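Local atomic coordinates of UDP-N-acetylmuramate-alanine ligase MurC (PDB entry 1J6U), a protein that ligates L-alanine to UDP-N-acetylmuramate at the expense of ATP, a step in building the peptidoglycan of the bacterial cell wall. Residues E175-F180 against E210-N215; Y184-N189 against L218-A223; K352-F357 against T433-V438. All coordinates share one frame; numbering follows the deposited sequence.

Interaction 1: residues E175-F180 against E210-N215; sequences EFFSEF and EKISRN
Ser178 and Ile212 bring the two backbones to a CA-CA distance of 4.7 Å, where a short 3-10 turn, 175-179, lies against the last turn of helix 202-214. Both belong to the central, ATP-binding domain of the Mur ligases, an alpha/beta fold of the P-loop type, and the contact packs the loop after strand 166-170 against the helix that follows strand 184-187. With Ile212 CG1 anti to the backbone N (chi1 -170°) and the chain continuing straight, CD1 packs on Phe180 CB at 4.1 Å and lies 3.6 Å from Phe177 O, while CG1 passes 3.4 Å from Phe180 O. The other branch, CG2, meets Phe177 CE1 at 4.0 Å, the two side chains crossing at about a right angle. A branched aliphatic residue suits this place: one arm reaches the ring of Phe177, the other the Phe177 carbonyl and Phe180. Phe177 also stacks edge-to-face with Phe209 of helix 202-214, and Phe180 turns its ring toward helix 101-112.

A charged pair flanks this apolar patch. Lys211 stretches out fully, its CG riding 3.4 Å from Ser178 O, so that the aliphatic stem packs while the ammonium group reaches beyond it. NZ then bonds to Glu179 OE1 at 3.0 Å on the syn side of the carboxylate; Glu179, bent at chi2 (-57°), curls its acid round to receive it. The hydroxyl of Ser178 bonds within its own segment: OG donates to Glu175 O, which also takes the bond from Ser178 N and pins the turn. At the helix end, Asn215 folds its amide back, ND2 bonding to Lys211 O at 2.9 Å, while Asn215 N approaches the same oxygen from the opposite face of its carbonyl plane.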
loop_
_atom_site.group_PDB
_atom_site.type_symbol
_atom_site.label_atom_id
_atom_site.label_comp_id
_atom_site.label_asym_id
_atom_site.label_seq_id
_atom_site.Cartn_x
_atom_site.Cartn_y
_atom_site.Cartn_z
ATOM N N GLU A 175 12.444 4.121 -12.484
ATOM C CA GLU A 175 12.264 4.244 -13.934
ATOM C C GLU A 175 12.150 2.876 -14.641
ATOM O O GLU A 175 11.411 2.720 -15.626
ATOM C CB GLU A 175 13.445 5.026 -14.513
ATOM C CG GLU A 175 13.312 5.467 -15.965
ATOM C CD GLU A 175 14.531 6.257 -16.427
ATOM O OE1 GLU A 175 14.359 7.361 -17.004
ATOM O OE2 GLU A 175 15.664 5.762 -16.205
ATOM N N PHE A 176 12.878 1.892 -14.125
ATOM C CA PHE A 176 12.882 0.535 -14.686
ATOM C C PHE A 176 11.497 -0.104 -14.724
ATOM O O PHE A 176 11.343 -1.166 -15.308
ATOM C CB PHE A 176 13.794 -0.375 -13.861
ATOM C CG PHE A 176 14.069 -1.719 -14.499
ATOM C CD1 PHE A 176 14.917 -1.824 -15.595
ATOM C CD2 PHE A 176 13.499 -2.885 -13.982
ATOM C CE1 PHE A 176 15.197 -3.077 -16.173
ATOM C CE2 PHE A 176 13.765 -4.143 -14.541
ATOM C CZ PHE A 176 14.621 -4.242 -15.646
ATOM N N PHE A 177 10.494 0.514 -14.097
ATOM C CA PHE A 177 9.174 -0.110 -14.111
ATOM C C PHE A 177 8.699 -0.142 -15.539
ATOM O O PHE A 177 7.990 -1.064 -15.941
ATOM C CB PHE A 177 8.181 0.633 -13.202
ATOM C CG PHE A 177 7.492 1.801 -13.842
ATOM C CD1 PHE A 177 6.213 1.649 -14.408
ATOM C CD2 PHE A 177 8.079 3.059 -13.834
ATOM C CE1 PHE A 177 5.525 2.738 -14.955
ATOM C CE2 PHE A 177 7.405 4.158 -14.377
ATOM C CZ PHE A 177 6.121 4.005 -14.942
ATOM N N SER A 178 9.143 0.854 -16.298
ATOM C CA SER A 178 8.819 1.010 -17.723
ATOM C C SER A 178 9.326 -0.152 -18.600
ATOM O O SER A 178 8.984 -0.234 -19.771
ATOM C CB SER A 178 9.439 2.291 -18.249
ATOM O OG SER A 178 10.838 2.115 -18.229
ATOM N N GLU A 179 10.140 -1.026 -18.020
ATOM C CA GLU A 179 10.699 -2.173 -18.706
ATOM C C GLU A 179 9.790 -3.386 -18.599
ATOM O O GLU A 179 10.050 -4.429 -19.199
ATOM C CB GLU A 179 12.073 -2.524 -18.115
ATOM C CG GLU A 179 13.131 -1.475 -18.363
ATOM C CD GLU A 179 13.313 -1.197 -19.843
ATOM O OE1 GLU A 179 13.029 -0.054 -20.281
ATOM O OE2 GLU A 179 13.732 -2.131 -20.566
ATOM N N PHE A 180 8.738 -3.264 -17.810
ATOM C CA PHE A 180 7.790 -4.358 -17.671
ATOM C C PHE A 180 6.814 -4.279 -18.843
ATOM O O PHE A 180 6.626 -3.224 -19.453
ATOM C CB PHE A 180 6.998 -4.239 -16.345
ATOM C CG PHE A 180 7.780 -4.651 -15.148
ATOM C CD1 PHE A 180 8.863 -3.891 -14.707
ATOM C CD2 PHE A 180 7.498 -5.848 -14.503
ATOM C CE1 PHE A 180 9.656 -4.346 -13.637
ATOM C CE2 PHE A 180 8.288 -6.299 -13.434
ATOM C CZ PHE A 180 9.360 -5.552 -13.007
ATOM N N GLU A 210 4.741 6.154 -21.108
ATOM C CA GLU A 210 4.525 5.992 -22.539
ATOM C C GLU A 210 4.950 4.576 -22.960
ATOM O O GLU A 210 4.182 3.796 -23.553
ATOM C CB GLU A 210 5.379 7.008 -23.284
ATOM C CG GLU A 210 4.677 7.685 -24.410
ATOM C CD GLU A 210 4.029 8.960 -23.956
ATOM O OE1 GLU A 210 4.732 9.730 -23.265
ATOM O OE2 GLU A 210 2.840 9.192 -24.294
ATOM N N LYS A 211 6.186 4.270 -22.607
ATOM C CA LYS A 211 6.832 3.004 -22.864
ATOM C C LYS A 211 6.135 1.772 -22.306
ATOM O O LYS A 211 5.951 0.784 -23.035
ATOM C CB LYS A 211 8.272 3.048 -22.333
ATOM C CG LYS A 211 9.017 1.723 -22.526
ATOM C CD LYS A 211 10.504 1.873 -22.282
ATOM C CE LYS A 211 11.252 0.732 -22.931
ATOM N NZ LYS A 211 12.709 1.032 -23.014
ATOM N N ILE A 212 5.754 1.793 -21.027
ATOM C CA ILE A 212 5.096 0.596 -20.509
ATOM C C ILE A 212 3.727 0.467 -21.164
ATOM O O ILE A 212 3.283 -0.646 -21.461
ATOM C CB ILE A 212 4.968 0.583 -18.967
ATOM C CG1 ILE A 212 4.501 -0.795 -18.531
ATOM C CG2 ILE A 212 4.001 1.654 -18.479
ATOM C CD1 ILE A 212 4.541 -0.977 -17.079
ATOM N N SER A 213 3.067 1.602 -21.405
ATOM C CA SER A 213 1.775 1.571 -22.072
ATOM C C SER A 213 1.924 0.832 -23.402
ATOM O O SER A 213 1.176 -0.118 -23.665
ATOM C CB SER A 213 1.284 2.969 -22.348
ATOM O OG SER A 213 1.025 3.628 -21.138
ATOM N N ARG A 214 2.893 1.261 -24.228
ATOM C CA ARG A 214 3.131 0.624 -25.516
ATOM C C ARG A 214 3.242 -0.893 -25.399
ATOM O O ARG A 214 2.694 -1.616 -26.203
ATOM C CB ARG A 214 4.395 1.187 -26.187
ATOM C CG ARG A 214 4.208 2.628 -26.651
ATOM C CD ARG A 214 5.323 3.170 -27.563
ATOM N NE ARG A 214 6.399 3.846 -26.839
ATOM C CZ ARG A 214 7.508 3.239 -26.425
ATOM N NH1 ARG A 214 7.708 1.931 -26.658
ATOM N NH2 ARG A 214 8.426 3.945 -25.782
ATOM N N ASN A 215 3.912 -1.393 -24.378
ATOM C CA ASN A 215 4.044 -2.828 -24.271
ATOM C C ASN A 215 2.998 -3.583 -23.472
ATOM O O ASN A 215 3.196 -4.739 -23.077
ATOM C CB ASN A 215 5.432 -3.112 -23.766
ATOM C CG ASN A 215 6.458 -2.636 -24.736
ATOM O OD1 ASN A 215 6.675 -3.275 -25.767
ATOM N ND2 ASN A 215 7.066 -1.491 -24.451
#

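Interaction 2: residues Y184-N189 against L218-A223; sequences YLIITN and LVVTFA
Tyr184-Ile186 and Leu218-Val220 pair in register as parallel strands, with axes 4.6 Å apart and directions differing by 10°. Three backbone bonds join them: Leu185 N to Leu218 O, Val220 N to Leu185 O at 2.7 Å, and Ile187 N to Val220 O. Side chains alternate between the two faces. On one, Ile186 CG1 lies 3.9 Å from Val220 CB, the two side chains side by side and pointing the same way, and Tyr184 sets the edge of its ring, at CD2, against Leu218 CB 4.1 Å away. Helices 276-291 and 125-138 pack on this face, and the Tyr184 hydroxyl is bonded to Glu115. On the other, Ile187 keeps CG1 beside its backbone N (chi1 -60°), which brings CD1 to 4.0 Å from Val219 CG1. Leu185 CD2 packs more loosely on Val219 CG1. Beta-branched residues suit such strands because their bulk sits close to the extended backbone. Thr221 runs alongside Ile187, its OG1 bonded to Thr228 O.

Beyond Ile187, where the strands draw apart, Phe222 leans toward the first strand, its CB 3.1 Å from Thr188 O and its CD2 4.2 Å from Asn189 CB. The polar ends of Thr188 and Asn189 both turn to Asp123, Thr188 OG1 to its O and Asn189 OD1 to its N, in the predicted ATP-binding loop. Strand 184-187, helix 202-214 and strand 218-222 form a beta-alpha-beta crossover, as in P-loop folds, where the C-terminal strand ends border the nucleotide site.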
loop_
_atom_site.group_PDB
_atom_site.type_symbol
_atom_site.label_atom_id
_atom_site.label_comp_id
_atom_site.label_asym_id
_atom_site.label_seq_id
_atom_site.Cartn_x
_atom_site.Cartn_y
_atom_site.Cartn_z
ATOM N N TYR A 184 -2.191 -6.465 -18.824
ATOM C CA TYR A 184 -3.060 -5.389 -18.381
ATOM C C TYR A 184 -2.341 -4.559 -17.339
ATOM O O TYR A 184 -1.661 -5.080 -16.474
ATOM C CB TYR A 184 -4.311 -5.977 -17.753
ATOM C CG TYR A 184 -4.741 -7.256 -18.392
ATOM C CD1 TYR A 184 -4.804 -8.428 -17.668
ATOM C CD2 TYR A 184 -5.068 -7.299 -19.742
ATOM C CE1 TYR A 184 -5.182 -9.621 -18.268
ATOM C CE2 TYR A 184 -5.439 -8.478 -20.345
ATOM C CZ TYR A 184 -5.496 -9.631 -19.612
ATOM O OH TYR A 184 -5.863 -10.789 -20.247
ATOM N N LEU A 185 -2.524 -3.260 -17.434
ATOM C CA LEU A 185 -1.923 -2.332 -16.533
ATOM C C LEU A 185 -2.931 -1.254 -16.108
ATOM O O LEU A 185 -3.558 -0.588 -16.968
ATOM C CB LEU A 185 -0.762 -1.649 -17.223
ATOM C CG LEU A 185 -0.269 -0.409 -16.489
ATOM C CD1 LEU A 185 0.577 -0.898 -15.308
ATOM C CD2 LEU A 185 0.529 0.515 -17.427
ATOM N N ILE A 186 -3.128 -1.113 -14.792
ATOM C CA ILE A 186 -3.961 -0.015 -14.301
ATOM C C ILE A 186 -2.941 1.035 -13.827
ATOM O O ILE A 186 -1.953 0.706 -13.139
ATOM C CB ILE A 186 -4.816 -0.378 -13.079
ATOM C CG1 ILE A 186 -5.952 -1.323 -13.465
ATOM C CG2 ILE A 186 -5.387 0.891 -12.476
ATOM C CD1 ILE A 186 -6.799 -1.805 -12.245
ATOM N N ILE A 187 -3.140 2.276 -14.239
ATOM C CA ILE A 187 -2.266 3.354 -13.801
ATOM C C ILE A 187 -3.245 4.211 -13.018
ATOM O O ILE A 187 -4.068 4.901 -13.629
ATOM C CB ILE A 187 -1.730 4.211 -14.961
ATOM C CG1 ILE A 187 -0.910 3.359 -15.938
ATOM C CG2 ILE A 187 -0.873 5.346 -14.400
ATOM C CD1 ILE A 187 -0.382 4.170 -17.155
ATOM N N THR A 188 -3.154 4.171 -11.682
ATOM C CA THR A 188 -4.086 4.921 -10.807
ATOM C C THR A 188 -4.027 6.409 -11.041
ATOM O O THR A 188 -5.064 7.082 -11.084
ATOM C CB THR A 188 -3.789 4.683 -9.335
ATOM O OG1 THR A 188 -2.396 4.931 -9.111
ATOM C CG2 THR A 188 -4.114 3.265 -8.938
ATOM N N ASN A 189 -2.800 6.913 -11.175
ATOM C CA ASN A 189 -2.531 8.340 -11.434
ATOM C C ASN A 189 -1.025 8.414 -11.476
ATOM O O ASN A 189 -0.332 7.449 -11.142
ATOM C CB ASN A 189 -3.026 9.237 -10.306
ATOM C CG ASN A 189 -2.592 8.720 -8.949
ATOM O OD1 ASN A 189 -1.415 8.410 -8.730
ATOM N ND2 ASN A 189 -3.540 8.592 -8.039
ATOM N N LEU A 218 -3.727 -3.944 -22.556
ATOM C CA LEU A 218 -4.799 -3.056 -22.154
ATOM C C LEU A 218 -4.341 -2.167 -20.990
ATOM O O LEU A 218 -3.870 -2.640 -19.961
ATOM C CB LEU A 218 -6.015 -3.892 -21.769
ATOM C CG LEU A 218 -7.292 -3.200 -21.303
ATOM C CD1 LEU A 218 -7.916 -2.457 -22.454
ATOM C CD2 LEU A 218 -8.252 -4.249 -20.744
ATOM N N VAL A 219 -4.486 -0.864 -21.166
ATOM C CA VAL A 219 -4.082 0.067 -20.147
ATOM C C VAL A 219 -5.319 0.754 -19.585
ATOM O O VAL A 219 -6.137 1.279 -20.346
ATOM C CB VAL A 219 -3.100 1.143 -20.731
ATOM C CG1 VAL A 219 -2.784 2.194 -19.685
ATOM C CG2 VAL A 219 -1.794 0.483 -21.165
ATOM N N VAL A 220 -5.490 0.714 -18.257
ATOM C CA VAL A 220 -6.626 1.412 -17.661
ATOM C C VAL A 220 -6.010 2.659 -17.075
ATOM O O VAL A 220 -4.954 2.638 -16.429
ATOM C CB VAL A 220 -7.372 0.602 -16.582
ATOM C CG1 VAL A 220 -8.373 1.495 -15.901
ATOM C CG2 VAL A 220 -8.139 -0.575 -17.241
ATOM N N THR A 221 -6.699 3.756 -17.270
ATOM C CA THR A 221 -6.141 4.987 -16.845
ATOM C C THR A 221 -7.156 5.943 -16.238
ATOM O O THR A 221 -8.363 5.868 -16.533
ATOM C CB THR A 221 -5.437 5.573 -18.065
ATOM O OG1 THR A 221 -4.096 5.881 -17.717
ATOM C CG2 THR A 221 -6.172 6.764 -18.617
ATOM N N PHE A 222 -6.641 6.831 -15.384
ATOM C CA PHE A 222 -7.430 7.837 -14.685
ATOM C C PHE A 222 -7.682 9.019 -15.632
ATOM O O PHE A 222 -6.775 9.792 -15.977
ATOM C CB PHE A 222 -6.690 8.277 -13.405
ATOM C CG PHE A 222 -7.432 9.290 -12.598
ATOM C CD1 PHE A 222 -8.817 9.226 -12.480
ATOM C CD2 PHE A 222 -6.747 10.315 -11.948
ATOM C CE1 PHE A 222 -9.518 10.170 -11.733
ATOM C CE2 PHE A 222 -7.432 11.265 -11.196
ATOM C CZ PHE A 222 -8.822 11.194 -11.090
ATOM N N ALA A 223 -8.936 9.130 -16.056
ATOM C CA ALA A 223 -9.349 10.153 -17.000
ATOM C C ALA A 223 -8.993 11.556 -16.570
ATOM O O ALA A 223 -8.906 12.457 -17.400
ATOM C CB ALA A 223 -10.850 10.044 -17.270
#

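Interaction 3: residues K352-F357 against T433-V438; sequences KIVVIF and TVFLFV
Thr433 begins the pairing beside Lys352: its OG1 lies 3.5 Å from Lys352 CB, though this OG1 is hydrogen-bonded with Glu431 O and Ser430 OG, and its methyl CG2 touches Val354 CG2. Val434 N then donates to Lys352 O at 2.7 Å, the first of five bonds that zip these parallel strands together in full register. On the opposite face from Thr433, Val434 CB receives the tip of Ile353, CD1, at 3.8 Å. Phe435 returns to the Thr433 face and sets CD2 3.8 Å from Val354 CB, with its ring edge-to-face on Phe450 of helix 443-457.

These two strands form the middle of the sheet in the C-terminal, Rossmann-like domain, with helices on either face, which explains the almost wholly apolar composition. Leu436 CD1 lies against Ile353 CG2 at 3.7 Å and also reaches Val355 CG2. Phe437 offers the face of its ring to Ile356, whose bent chain (chi2 99°) places CD1 over the ring centre, 3.9 Å from the centroid and 11° off the normal, a CH-pi contact; CG2 of the same isoleucine lies by Phe437 CD2. Val438 splits its two methyls, CG2 to Val355 CG1 and CG1 to Phe357 CD1, while Val438 O lies at the edge of the Phe357 ring, 3.3 Å from CD1.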
loop_
_atom_site.group_PDB
_atom_site.type_symbol
_atom_site.label_atom_id
_atom_site.label_comp_id
_atom_site.label_asym_id
_atom_site.label_seq_id
_atom_site.Cartn_x
_atom_site.Cartn_y
_atom_site.Cartn_z
ATOM N N LYS A 352 -16.032 10.955 18.476
ATOM C CA LYS A 352 -14.913 11.863 18.701
ATOM C C LYS A 352 -13.758 11.290 17.879
ATOM O O LYS A 352 -13.470 10.086 17.946
ATOM C CB LYS A 352 -14.539 11.864 20.184
ATOM C CG LYS A 352 -13.367 12.757 20.557
ATOM C CD LYS A 352 -13.561 13.330 21.948
ATOM C CE LYS A 352 -12.280 13.396 22.777
ATOM N NZ LYS A 352 -11.937 12.061 23.350
ATOM N N ILE A 353 -13.118 12.140 17.084
ATOM C CA ILE A 353 -11.994 11.711 16.260
ATOM C C ILE A 353 -10.698 12.213 16.862
ATOM O O ILE A 353 -10.496 13.436 17.002
ATOM C CB ILE A 353 -12.086 12.256 14.829
ATOM C CG1 ILE A 353 -13.430 11.884 14.226
ATOM C CG2 ILE A 353 -10.970 11.650 13.979
ATOM C CD1 ILE A 353 -13.706 10.405 14.267
ATOM N N VAL A 354 -9.837 11.266 17.227
ATOM C CA VAL A 354 -8.543 11.574 17.830
ATOM C C VAL A 354 -7.404 11.089 16.943
ATOM O O VAL A 354 -7.276 9.890 16.673
ATOM C CB VAL A 354 -8.380 10.897 19.185
ATOM C CG1 VAL A 354 -6.995 11.168 19.703
ATOM C CG2 VAL A 354 -9.431 11.415 20.149
ATOM N N VAL A 355 -6.592 12.027 16.477
ATOM C CA VAL A 355 -5.465 11.689 15.629
ATOM C C VAL A 355 -4.156 11.741 16.404
ATOM O O VAL A 355 -3.860 12.723 17.074
ATOM C CB VAL A 355 -5.353 12.640 14.458
ATOM C CG1 VAL A 355 -4.211 12.214 13.542
ATOM C CG2 VAL A 355 -6.646 12.669 13.718
ATOM N N ILE A 356 -3.417 10.644 16.343
ATOM C CA ILE A 356 -2.106 10.513 16.933
ATOM C C ILE A 356 -1.253 10.413 15.651
ATOM O O ILE A 356 -1.227 9.380 14.964
ATOM C CB ILE A 356 -1.992 9.226 17.748
ATOM C CG1 ILE A 356 -2.997 9.268 18.910
ATOM C CG2 ILE A 356 -0.569 9.084 18.269
ATOM C CD1 ILE A 356 -4.275 8.509 18.632
ATOM N N PHE A 357 -0.576 11.502 15.321
ATOM C CA PHE A 357 0.192 11.579 14.094
ATOM C C PHE A 357 1.697 11.637 14.214
ATOM O O PHE A 357 2.239 12.530 14.864
ATOM C CB PHE A 357 -0.295 12.802 13.328
ATOM C CG PHE A 357 0.500 13.116 12.094
ATOM C CD1 PHE A 357 0.684 12.157 11.106
ATOM C CD2 PHE A 357 1.003 14.396 11.889
ATOM C CE1 PHE A 357 1.359 12.476 9.921
ATOM C CE2 PHE A 357 1.671 14.723 10.719
ATOM C CZ PHE A 357 1.850 13.762 9.731
ATOM N N THR A 433 -15.365 6.947 20.555
ATOM C CA THR A 433 -14.206 7.626 20.043
ATOM C C THR A 433 -13.438 6.751 19.118
ATOM O O THR A 433 -13.322 5.528 19.310
ATOM C CB THR A 433 -13.255 8.079 21.197
ATOM O OG1 THR A 433 -13.944 9.010 22.031
ATOM C CG2 THR A 433 -12.027 8.778 20.645
ATOM N N VAL A 434 -12.933 7.398 18.085
ATOM C CA VAL A 434 -12.137 6.716 17.109
ATOM C C VAL A 434 -10.738 7.245 17.261
ATOM O O VAL A 434 -10.512 8.448 17.153
ATOM C CB VAL A 434 -12.603 7.024 15.684
ATOM C CG1 VAL A 434 -11.523 6.534 14.686
ATOM C CG2 VAL A 434 -13.971 6.347 15.425
ATOM N N PHE A 435 -9.803 6.347 17.524
ATOM C CA PHE A 435 -8.415 6.756 17.638
ATOM C C PHE A 435 -7.719 6.352 16.345
ATOM O O PHE A 435 -7.571 5.157 16.027
ATOM C CB PHE A 435 -7.731 6.071 18.825
ATOM C CG PHE A 435 -8.371 6.364 20.113
ATOM C CD1 PHE A 435 -9.332 5.519 20.618
ATOM C CD2 PHE A 435 -8.035 7.509 20.823
ATOM C CE1 PHE A 435 -9.970 5.805 21.840
ATOM C CE2 PHE A 435 -8.659 7.804 22.026
ATOM C CZ PHE A 435 -9.633 6.949 22.541
ATOM N N LEU A 436 -7.316 7.359 15.589
ATOM C CA LEU A 436 -6.613 7.112 14.345
ATOM C C LEU A 436 -5.114 7.299 14.554
ATOM O O LEU A 436 -4.654 8.431 14.770
ATOM C CB LEU A 436 -7.031 8.116 13.283
ATOM C CG LEU A 436 -8.487 8.277 12.943
ATOM C CD1 LEU A 436 -8.658 9.541 12.065
ATOM C CD2 LEU A 436 -8.960 7.017 12.259
ATOM N N PHE A 437 -4.363 6.205 14.484
ATOM C CA PHE A 437 -2.922 6.273 14.589
ATOM C C PHE A 437 -2.387 6.413 13.147
ATOM O O PHE A 437 -2.297 5.445 12.387
ATOM C CB PHE A 437 -2.387 5.013 15.231
ATOM C CG PHE A 437 -2.552 4.995 16.688
ATOM C CD1 PHE A 437 -3.771 4.650 17.255
ATOM C CD2 PHE A 437 -1.479 5.315 17.521
ATOM C CE1 PHE A 437 -3.915 4.610 18.632
ATOM C CE2 PHE A 437 -1.623 5.282 18.899
ATOM C CZ PHE A 437 -2.839 4.926 19.454
ATOM N N VAL A 438 -2.004 7.631 12.808
ATOM C CA VAL A 438 -1.560 7.974 11.481
ATOM C C VAL A 438 -0.083 8.142 11.202
ATOM O O VAL A 438 0.584 8.953 11.837
ATOM C CB VAL A 438 -2.230 9.270 11.084
ATOM C CG1 VAL A 438 -1.940 9.585 9.605
ATOM C CG2 VAL A 438 -3.723 9.157 11.415
#

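Interactions 1 and 2 lie within the central domain, and along the chain their segments alternate: 175-180, 184-189, 210-215, 218-223. Interaction 1 closes a loop of 29 residues containing strand 184-187 and most of helix 202-214; interaction 2 closes one of 28 that contains all of that helix, so the loops cross rather than nest. They also touch, Ile212 CG2 packing 3.8 Å from Leu185 CD2 and joining helix to sheet. Interaction 3 follows in series, closing 75 residues that return strand 433-438 to the side of strand 352-357. It belongs to the C-terminal domain, its centre about 33 Å from that of interaction 2.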